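Local coordinates for protein 4-amino-4-deoxy-L-arabinose transferase or related glycosyltransferases of PMT family (Cupriavidus metallidurans, PDB 5EZM) that probably transfers 4-amino-4-deoxy-L-arabinose from a polyprenyl-phosphate carrier to lipid A, as a zinc-binding integral membrane glycosyltransferase of the GT-C fold, at residues R188-V201 and R233-T247. Sequence-based numbering, arbitrary orientation.
With DSL (mono-trans, octa-cis decaprenyl-phosphate), chain C; MPG ([(Z)-octadec-9-enyl] (2R)-2,3-bis(oxidanyl)propanoate), chain S; PO4 (phosphate ion), chain B.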
ATOM      1  N   ARG A 188       9.045 -25.746  16.241  1.00 98.46           N
ATOM      2  CA  ARG A 188       7.656 -25.723  15.793  1.00100.21           C
ATOM      3  C   ARG A 188       6.816 -24.784  16.649  1.00100.35           C
ATOM      4  O   ARG A 188       6.008 -24.008  16.124  1.00100.33           O
ATOM      5  CB  ARG A 188       7.072 -27.136  15.816  1.00105.93           C
ATOM      6  CG  ARG A 188       5.617 -27.225  15.375  1.00109.11           C
ATOM      7  CD  ARG A 188       5.115 -28.664  15.406  1.00117.25           C
ATOM      8  NE  ARG A 188       5.995 -29.572  14.672  1.00122.41           N
ATOM      9  CZ  ARG A 188       5.831 -29.914  13.396  1.00124.35           C
ATOM     10  NH1 ARG A 188       4.815 -29.429  12.697  1.00123.92           N
ATOM     11  NH2 ARG A 188       6.687 -30.746  12.819  1.00126.53           N
ATOM     12  N   ARG A 189       6.995 -24.837  17.971  1.00101.02           N
ATOM     13  CA  ARG A 189       6.269 -23.932  18.853  1.00 99.31           C
ATOM     14  C   ARG A 189       6.697 -22.486  18.633  1.00 93.74           C
ATOM     15  O   ARG A 189       5.863 -21.573  18.670  1.00 91.62           O
ATOM     16  CB  ARG A 189       6.478 -24.335  20.313  1.00105.06           C
ATOM     17  CG  ARG A 189       5.743 -23.451  21.306  1.00109.31           C
ATOM     18  CD  ARG A 189       6.104 -23.792  22.745  1.00116.55           C
ATOM     19  NE  ARG A 189       7.518 -23.559  23.033  1.00119.74           N
ATOM     20  CZ  ARG A 189       8.432 -24.520  23.129  1.00122.78           C
ATOM     21  NH1 ARG A 189       8.084 -25.790  22.964  1.00124.87           N
ATOM     22  NH2 ARG A 189       9.694 -24.211  23.393  1.00123.32           N
ATOM     23  N   GLY A 190       7.991 -22.258  18.403  1.00 91.64           N
ATOM     24  CA  GLY A 190       8.454 -20.904  18.146  1.00 87.58           C
ATOM     25  C   GLY A 190       7.854 -20.319  16.882  1.00 85.11           C
ATOM     26  O   GLY A 190       7.377 -19.182  16.870  1.00 83.93           O
ATOM     27  N   TRP A 191       7.862 -21.096  15.799  1.00 84.35           N
ATOM     28  CA  TRP A 191       7.287 -20.604  14.554  1.00 82.42           C
ATOM     29  C   TRP A 191       5.772 -20.500  14.637  1.00 84.92           C
ATOM     30  O   TRP A 191       5.173 -19.677  13.936  1.00 83.90           O
ATOM     31  CB  TRP A 191       7.692 -21.502  13.388  1.00 80.26           C
ATOM     32  CG  TRP A 191       9.140 -21.416  13.040  1.00 78.45           C
ATOM     33  CD1 TRP A 191      10.067 -22.411  13.131  1.00 77.28           C
ATOM     34  CD2 TRP A 191       9.835 -20.264  12.549  1.00 77.85           C
ATOM     35  NE1 TRP A 191      11.295 -21.954  12.723  1.00 76.11           N
ATOM     36  CE2 TRP A 191      11.181 -20.637  12.360  1.00 77.39           C
ATOM     37  CE3 TRP A 191       9.450 -18.954  12.248  1.00 75.79           C
ATOM     38  CZ2 TRP A 191      12.143 -19.749  11.885  1.00 78.18           C
ATOM     39  CZ3 TRP A 191      10.406 -18.073  11.772  1.00 75.16           C
ATOM     40  CH2 TRP A 191      11.736 -18.475  11.597  1.00 76.50           C
ATOM     41  N   MET A 192       5.136 -21.315  15.482  1.00 87.23           N
ATOM     42  CA  MET A 192       3.686 -21.230  15.610  1.00 89.03           C
ATOM     43  C   MET A 192       3.262 -20.006  16.412  1.00 89.54           C
ATOM     44  O   MET A 192       2.328 -19.299  16.015  1.00 89.12           O
ATOM     45  CB  MET A 192       3.131 -22.508  16.234  1.00 92.43           C
ATOM     46  CG  MET A 192       2.863 -23.596  15.211  1.00 94.51           C
ATOM     47  SD  MET A 192       2.020 -22.943  13.752  1.00 93.18           S
ATOM     48  CE  MET A 192       3.282 -23.165  12.503  1.00 91.93           C
ATOM     49  N   VAL A 193       3.931 -19.733  17.537  1.00 90.49           N
ATOM     50  CA  VAL A 193       3.644 -18.497  18.261  1.00 88.62           C
ATOM     51  C   VAL A 193       4.026 -17.291  17.415  1.00 82.56           C
ATOM     52  O   VAL A 193       3.378 -16.240  17.487  1.00 78.91           O
ATOM     53  CB  VAL A 193       4.350 -18.483  19.635  1.00 90.93           C
ATOM     54  CG1 VAL A 193       5.856 -18.464  19.478  1.00 92.12           C
ATOM     55  CG2 VAL A 193       3.889 -17.289  20.459  1.00 89.10           C
ATOM     56  N   ALA A 194       5.066 -17.421  16.586  1.00 81.07           N
ATOM     57  CA  ALA A 194       5.390 -16.351  15.650  1.00 78.47           C
ATOM     58  C   ALA A 194       4.258 -16.143  14.652  1.00 75.88           C
ATOM     59  O   ALA A 194       3.931 -15.004  14.294  1.00 70.45           O
ATOM     60  CB  ALA A 194       6.698 -16.667  14.927  1.00 78.53           C
ATOM     61  N   CYS A 195       3.640 -17.237  14.206  1.00 78.40           N
ATOM     62  CA  CYS A 195       2.530 -17.145  13.265  1.00 77.83           C
ATOM     63  C   CYS A 195       1.330 -16.453  13.899  1.00 77.74           C
ATOM     64  O   CYS A 195       0.793 -15.485  13.345  1.00 76.77           O
ATOM     65  CB  CYS A 195       2.157 -18.544  12.775  1.00 80.72           C
ATOM     66  SG  CYS A 195       0.727 -18.616  11.687  1.00 82.42           S
ATOM     67  N   TRP A 196       0.904 -16.932  15.073  1.00 79.25           N
ATOM     68  CA  TRP A 196      -0.229 -16.315  15.758  1.00 78.47           C
ATOM     69  C   TRP A 196       0.048 -14.853  16.083  1.00 78.09           C
ATOM     70  O   TRP A 196      -0.842 -14.002  15.965  1.00 77.05           O
ATOM     71  CB  TRP A 196      -0.559 -17.092  17.029  1.00 77.33           C
ATOM     72  CG  TRP A 196      -1.243 -18.387  16.764  1.00 79.26           C
ATOM     73  CD1 TRP A 196      -0.656 -19.609  16.600  1.00 80.65           C
ATOM     74  CD2 TRP A 196      -2.653 -18.601  16.641  1.00 80.44           C
ATOM     75  NE1 TRP A 196      -1.613 -20.569  16.379  1.00 81.38           N
ATOM     76  CE2 TRP A 196      -2.848 -19.977  16.399  1.00 81.89           C
ATOM     77  CE3 TRP A 196      -3.772 -17.764  16.712  1.00 78.65           C
ATOM     78  CZ2 TRP A 196      -4.112 -20.531  16.224  1.00 82.46           C
ATOM     79  CZ3 TRP A 196      -5.025 -18.317  16.537  1.00 79.49           C
ATOM     80  CH2 TRP A 196      -5.186 -19.688  16.298  1.00 81.70           C
ATOM     81  N   ALA A 197       1.279 -14.543  16.498  1.00 77.93           N
ATOM     82  CA  ALA A 197       1.650 -13.157  16.752  1.00 75.73           C
ATOM     83  C   ALA A 197       1.504 -12.312  15.493  1.00 74.24           C
ATOM     84  O   ALA A 197       0.964 -11.199  15.541  1.00 74.55           O
ATOM     85  CB  ALA A 197       3.081 -13.089  17.285  1.00 75.36           C
ATOM     86  N   ALA A 198       1.977 -12.830  14.355  1.00 72.60           N
ATOM     87  CA  ALA A 198       1.817 -12.110  13.096  1.00 70.04           C
ATOM     88  C   ALA A 198       0.345 -11.879  12.780  1.00 69.20           C
ATOM     89  O   ALA A 198      -0.033 -10.798  12.311  1.00 65.16           O
ATOM     90  CB  ALA A 198       2.502 -12.872  11.961  1.00 70.86           C
ATOM     91  N   MET A 199      -0.504 -12.877  13.037  1.00 72.78           N
ATOM     92  CA  MET A 199      -1.940 -12.681  12.853  1.00 72.61           C
ATOM     93  C   MET A 199      -2.462 -11.573  13.756  1.00 70.64           C
ATOM     94  O   MET A 199      -3.322 -10.782  13.348  1.00 69.68           O
ATOM     95  CB  MET A 199      -2.694 -13.987  13.110  1.00 75.29           C
ATOM     96  CG  MET A 199      -2.683 -14.940  11.925  1.00 77.33           C
ATOM     97  SD  MET A 199      -3.765 -16.363  12.145  1.00 81.26           S
ATOM     98  CE  MET A 199      -2.863 -17.272  13.396  1.00 83.76           C
ATOM     99  N   GLY A 200      -1.945 -11.495  14.984  1.00 69.92           N
ATOM    100  CA  GLY A 200      -2.337 -10.411  15.869  1.00 70.66           C
ATOM    101  C   GLY A 200      -1.971  -9.048  15.314  1.00 70.85           C
ATOM    102  O   GLY A 200      -2.798  -8.129  15.285  1.00 73.44           O
ATOM    103  N   VAL A 201      -0.723  -8.900  14.861  1.00 67.27           N
ATOM    104  CA  VAL A 201      -0.301  -7.640  14.252  1.00 64.85           C
ATOM    105  C   VAL A 201      -1.187  -7.306  13.057  1.00 68.44           C
ATOM    106  O   VAL A 201      -1.565  -6.146  12.848  1.00 68.65           O
ATOM    107  CB  VAL A 201       1.185  -7.709  13.854  1.00 61.95           C
ATOM    108  CG1 VAL A 201       1.619  -6.404  13.204  1.00 59.13           C
ATOM    109  CG2 VAL A 201       2.051  -8.025  15.064  1.00 61.01           C
ATOM    110  N   ARG A 233      -0.865 -29.347  15.365  1.00113.66           N
ATOM    111  CA  ARG A 233       0.426 -28.680  15.237  1.00112.35           C
ATOM    112  C   ARG A 233       0.336 -27.169  15.392  1.00108.45           C
ATOM    113  O   ARG A 233       1.380 -26.517  15.506  1.00109.75           O
ATOM    114  CB  ARG A 233       1.058 -28.992  13.878  1.00113.71           C
ATOM    115  CG  ARG A 233       1.559 -30.412  13.703  1.00118.50           C
ATOM    116  CD  ARG A 233       0.565 -31.268  12.938  1.00122.97           C
ATOM    117  NE  ARG A 233       1.243 -32.219  12.061  1.00128.30           N
ATOM    118  CZ  ARG A 233       0.660 -33.276  11.504  1.00134.18           C
ATOM    119  NH1 ARG A 233      -0.618 -33.532  11.738  1.00136.33           N
ATOM    120  NH2 ARG A 233       1.360 -34.087  10.719  1.00136.64           N
ATOM    121  N   LEU A 234      -0.866 -26.596  15.395  1.00103.15           N
ATOM    122  CA  LEU A 234      -1.004 -25.146  15.373  1.00 97.72           C
ATOM    123  C   LEU A 234      -0.663 -24.481  16.699  1.00 95.78           C
ATOM    124  O   LEU A 234      -0.511 -23.256  16.727  1.00 96.05           O
ATOM    125  CB  LEU A 234      -2.429 -24.763  14.975  1.00 98.32           C
ATOM    126  CG  LEU A 234      -2.976 -25.393  13.696  1.00 99.38           C
ATOM    127  CD1 LEU A 234      -4.390 -24.906  13.433  1.00 98.17           C
ATOM    128  CD2 LEU A 234      -2.068 -25.089  12.516  1.00 98.26           C
ATOM    129  N   HIS A 235      -0.530 -25.244  17.782  1.00 95.80           N
ATOM    130  CA  HIS A 235      -0.449 -24.687  19.132  1.00 93.82           C
ATOM    131  C   HIS A 235      -1.617 -23.731  19.370  1.00 90.37           C
ATOM    132  O   HIS A 235      -1.451 -22.534  19.605  1.00 86.79           O
ATOM    133  CB  HIS A 235       0.901 -24.007  19.376  1.00 92.45           C
ATOM    134  CG  HIS A 235       2.022 -24.966  19.631  1.00 95.73           C
ATOM    135  ND1 HIS A 235       2.725 -25.579  18.616  1.00 96.12           N
ATOM    136  CD2 HIS A 235       2.558 -25.424  20.788  1.00 98.00           C
ATOM    137  CE1 HIS A 235       3.647 -26.370  19.136  1.00 97.68           C
ATOM    138  NE2 HIS A 235       3.567 -26.294  20.452  1.00 99.39           N
ATOM    139  N   LEU A 236      -2.819 -24.308  19.299  1.00 92.73           N
ATOM    140  CA  LEU A 236      -4.050 -23.521  19.274  1.00 91.77           C
ATOM    141  C   LEU A 236      -4.195 -22.662  20.526  1.00 90.87           C
ATOM    142  O   LEU A 236      -4.405 -21.448  20.437  1.00 85.09           O
ATOM    143  CB  LEU A 236      -5.248 -24.460  19.111  1.00 94.72           C
ATOM    144  CG  LEU A 236      -6.571 -23.913  18.567  1.00 94.76           C
ATOM    145  CD1 LEU A 236      -7.396 -23.224  19.648  1.00 96.84           C
ATOM    146  CD2 LEU A 236      -6.321 -22.984  17.393  1.00 90.23           C
ATOM    147  N   ALA A 237      -4.086 -23.277  21.707  1.00 93.96           N
ATOM    148  CA  ALA A 237      -4.318 -22.543  22.950  1.00 92.44           C
ATOM    149  C   ALA A 237      -3.285 -21.436  23.145  1.00 88.89           C
ATOM    150  O   ALA A 237      -3.638 -20.263  23.326  1.00 87.92           O
ATOM    151  CB  ALA A 237      -4.307 -23.509  24.133  1.00 95.00           C
ATOM    152  N   LEU A 238      -2.000 -21.792  23.106  1.00 85.95           N
ATOM    153  CA  LEU A 238      -0.947 -20.804  23.324  1.00 82.67           C
ATOM    154  C   LEU A 238      -0.990 -19.705  22.271  1.00 82.97           C
ATOM    155  O   LEU A 238      -0.786 -18.524  22.582  1.00 82.99           O
ATOM    156  CB  LEU A 238       0.416 -21.494  23.325  1.00 81.38           C
ATOM    157  CG  LEU A 238       1.628 -20.607  23.605  1.00 79.52           C
ATOM    158  CD1 LEU A 238       1.508 -19.967  24.975  1.00 79.60           C
ATOM    159  CD2 LEU A 238       2.918 -21.408  23.488  1.00 80.54           C
ATOM    160  N   GLY A 239      -1.264 -20.074  21.019  1.00 82.67           N
ATOM    161  CA  GLY A 239      -1.310 -19.078  19.962  1.00 78.51           C
ATOM    162  C   GLY A 239      -2.487 -18.131  20.098  1.00 76.15           C
ATOM    163  O   GLY A 239      -2.358 -16.926  19.861  1.00 73.60           O
ATOM    164  N   VAL A 240      -3.651 -18.660  20.479  1.00 77.50           N
ATOM    165  CA  VAL A 240      -4.805 -17.803  20.731  1.00 75.80           C
ATOM    166  C   VAL A 240      -4.519 -16.858  21.890  1.00 77.39           C
ATOM    167  O   VAL A 240      -4.869 -15.674  21.841  1.00 78.02           O
ATOM    168  CB  VAL A 240      -6.064 -18.652  20.986  1.00 76.43           C
ATOM    169  CG1 VAL A 240      -7.164 -17.801  21.597  1.00 75.24           C
ATOM    170  CG2 VAL A 240      -6.547 -19.272  19.690  1.00 77.79           C
ATOM    171  N   VAL A 241      -3.864 -17.358  22.941  1.00 79.57           N
ATOM    172  CA  VAL A 241      -3.579 -16.510  24.096  1.00 79.99           C
ATOM    173  C   VAL A 241      -2.622 -15.386  23.715  1.00 78.11           C
ATOM    174  O   VAL A 241      -2.851 -14.216  24.047  1.00 76.51           O
ATOM    175  CB  VAL A 241      -3.029 -17.347  25.264  1.00 81.18           C
ATOM    176  CG1 VAL A 241      -2.549 -16.429  26.382  1.00 79.19           C
ATOM    177  CG2 VAL A 241      -4.094 -18.301  25.780  1.00 84.05           C
ATOM    178  N   VAL A 242      -1.536 -15.717  23.011  1.00 78.62           N
ATOM    179  CA  VAL A 242      -0.576 -14.675  22.657  1.00 79.77           C
ATOM    180  C   VAL A 242      -1.202 -13.677  21.688  1.00 78.95           C
ATOM    181  O   VAL A 242      -0.973 -12.464  21.790  1.00 77.70           O
ATOM    182  CB  VAL A 242       0.722 -15.295  22.098  1.00 81.71           C
ATOM    183  CG1 VAL A 242       0.461 -16.073  20.827  1.00 82.96           C
ATOM    184  CG2 VAL A 242       1.766 -14.215  21.848  1.00 80.70           C
ATOM    185  N   MET A 243      -2.033 -14.161  20.758  1.00 80.09           N
ATOM    186  CA  MET A 243      -2.696 -13.256  19.823  1.00 77.64           C
ATOM    187  C   MET A 243      -3.640 -12.307  20.553  1.00 76.17           C
ATOM    188  O   MET A 243      -3.667 -11.104  20.265  1.00 75.00           O
ATOM    189  CB  MET A 243      -3.452 -14.056  18.765  1.00 78.58           C
ATOM    190  CG  MET A 243      -4.055 -13.199  17.670  1.00 78.41           C
ATOM    191  SD  MET A 243      -5.649 -13.822  17.118  1.00 82.98           S
ATOM    192  CE  MET A 243      -6.642 -13.546  18.582  1.00 85.02           C
ATOM    193  N   LEU A 244      -4.422 -12.830  21.500  1.00 76.79           N
ATOM    194  CA  LEU A 244      -5.287 -11.972  22.303  1.00 74.42           C
ATOM    195  C   LEU A 244      -4.475 -10.953  23.090  1.00 72.99           C
ATOM    196  O   LEU A 244      -4.870  -9.788  23.203  1.00 73.30           O
ATOM    197  CB  LEU A 244      -6.146 -12.816  23.247  1.00 72.49           C
ATOM    198  CG  LEU A 244      -7.232 -13.674  22.598  1.00 72.21           C
ATOM    199  CD1 LEU A 244      -7.949 -14.501  23.648  1.00 76.66           C
ATOM    200  CD2 LEU A 244      -8.220 -12.814  21.830  1.00 70.06           C
ATOM    201  N   VAL A 245      -3.333 -11.373  23.640  1.00 71.33           N
ATOM    202  CA  VAL A 245      -2.473 -10.437  24.358  1.00 71.06           C
ATOM    203  C   VAL A 245      -1.985  -9.334  23.432  1.00 73.82           C
ATOM    204  O   VAL A 245      -1.818  -8.183  23.854  1.00 75.87           O
ATOM    205  CB  VAL A 245      -1.301 -11.191  25.018  1.00 70.70           C
ATOM    206  CG1 VAL A 245      -0.212 -10.221  25.466  1.00 69.01           C
ATOM    207  CG2 VAL A 245      -1.802 -12.018  26.200  1.00 70.76           C
ATOM    208  N   ILE A 246      -1.778  -9.644  22.154  1.00 75.67           N
ATOM    209  CA  ILE A 246      -1.281  -8.624  21.236  1.00 77.37           C
ATOM    210  C   ILE A 246      -2.395  -7.667  20.818  1.00 78.78           C
ATOM    211  O   ILE A 246      -2.212  -6.444  20.817  1.00 79.23           O
ATOM    212  CB  ILE A 246      -0.609  -9.286  20.020  1.00 77.14           C
ATOM    213  CG1 ILE A 246       0.670  -9.992  20.460  1.00 77.96           C
ATOM    214  CG2 ILE A 246      -0.301  -8.253  18.949  1.00 75.23           C
ATOM    215  CD1 ILE A 246       1.391 -10.689  19.343  1.00 78.25           C
ATOM    216  N   THR A 247      -3.570  -8.194  20.467  1.00 79.66           N
ATOM    217  CA  THR A 247      -4.611  -7.353  19.882  1.00 80.42           C
ATOM    218  C   THR A 247      -5.492  -6.661  20.917  1.00 82.26           C
ATOM    219  O   THR A 247      -5.829  -5.484  20.749  1.00 82.40           O
ATOM    220  CB  THR A 247      -5.506  -8.178  18.954  1.00 81.70           C
ATOM    221  OG1 THR A 247      -6.183  -9.186  19.716  1.00 86.73           O
ATOM    222  CG2 THR A 247      -4.683  -8.831  17.868  1.00 78.73           C
TER
HETATM  223  C21 DSL C 602      -2.616 -20.718   5.879  1.00 81.97           C
HETATM  224  C22 DSL C 602      -2.095 -20.242   7.224  1.00 82.64           C
HETATM  225  C23 DSL C 602      -0.840 -19.381   7.290  1.00 84.58           C
HETATM  226  C24 DSL C 602      -2.744 -20.583   8.347  1.00 81.65           C
HETATM  227  C25 DSL C 602      -2.223 -20.101   9.726  1.00 80.59           C
HETATM  228  C26 DSL C 602      -3.437 -19.588  10.549  1.00 80.40           C
HETATM  229  C27 DSL C 602      -3.522 -20.366  11.907  1.00 81.00           C
HETATM  230  C28 DSL C 602      -2.245 -20.993  12.516  1.00 81.50           C
HETATM  231  C29 DSL C 602      -4.706 -20.485  12.540  1.00 82.52           C
HETATM  232  C30 DSL C 602      -5.983 -19.852  11.928  1.00 83.52           C
HETATM  233  C31 DSL C 602      -7.249 -20.655  12.379  1.00 83.68           C
HETATM  234  C32 DSL C 602      -8.312 -19.677  12.993  1.00 83.34           C
HETATM  235  C33 DSL C 602      -8.172 -19.195  14.449  1.00 82.79           C
HETATM  236  C34 DSL C 602      -9.363 -19.265  12.244  1.00 83.61           C
HETATM  237  C2  MPG S 618       6.251  -9.424  12.777  1.00 72.93           C
HETATM  238  C3  MPG S 618       5.096 -10.071  13.533  1.00 73.59           C
HETATM  239  C4  MPG S 618       5.538 -11.023  14.638  1.00 73.05           C
HETATM  240  C5  MPG S 618       7.066 -11.174  14.728  1.00 74.59           C
HETATM  241  C6  MPG S 618       7.484 -12.438  15.494  1.00 76.49           C
HETATM  242  C7  MPG S 618       8.847 -12.991  15.033  1.00 78.80           C
HETATM  243  C8  MPG S 618       9.344 -14.123  15.964  1.00 80.26           C
HETATM  244  C9  MPG S 618      10.388 -15.058  15.304  1.00 80.63           C
HETATM  245  C10 MPG S 618      10.560 -16.371  16.120  1.00 81.76           C
HETATM  246  C11 MPG S 618      11.740 -17.240  15.637  1.00 83.46           C
HETATM  247  C12 MPG S 618      11.690 -18.684  16.242  1.00 85.12           C
HETATM  248  C13 MPG S 618      12.834 -19.577  15.724  1.00 87.12           C
HETATM  249  C14 MPG S 618      12.642 -21.072  16.127  1.00 88.39           C
HETATM  250  C1  MPG S 618       5.787  -8.293  11.854  1.00 72.76           C
HETATM  251  P   PO4 B 653      -3.538 -27.368  21.821  1.00143.15           P
HETATM  252  O1  PO4 B 653      -2.771 -27.735  20.572  1.00142.52           O
HETATM  253  O2  PO4 B 653      -5.019 -27.524  21.572  1.00142.62           O
HETATM  254  O3  PO4 B 653      -3.234 -25.935  22.191  1.00142.47           O
HETATM  255  O4  PO4 B 653      -3.120 -28.282  22.950  1.00143.60           O
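Trp196 lies flat over the backbone of Gly239. Gly239 CA stands 3.5 Å from the centroid of the Trp196 five-membered ring, over its face, a CH-pi contact. With no side chain on Gly239, the indole can lie directly on helix 236-247, as a knob among Leu236, Gly239, Val240 and Met243. Trp196 CG is anti to the carbonyl carbon, which carries the ring over Gly239; chi2 of 92° then turns NE1 toward the loop before that helix. There NE1 donates to Leu234 O at 2.9 Å, with an N-H...O angle of 151°. Leu234 O lies near the ring plane, so the bond probably helps set the indole's rotation. Leu236 CD2 meets Trp196 CZ2 at 3.5 Å. Val240 CG2 meets Trp196 CZ3 at 3.6 Å. The opposite ring face carries Met199 CE and the bound decaprenyl phosphate, so the indole is sandwiched between helix and lipid.

At one end, Arg189 CB sits over a face of the His235 ring, 3.9 Å from its centroid. At the other, Gly200, having no side chain, lets Met243 and Thr247 come close to its backbone. Ile246 CD1 packs against Ala197 CB at 3.6 Å.

The two predicted transmembrane helices run roughly parallel, crossing at -33°. Cys195, Trp196 and Met199 help line the decaprenyl-phosphate pocket. Helix 160-178 packs on Met192 and Ala194, while helix 209-224 touches Met199, Leu234 and Met243.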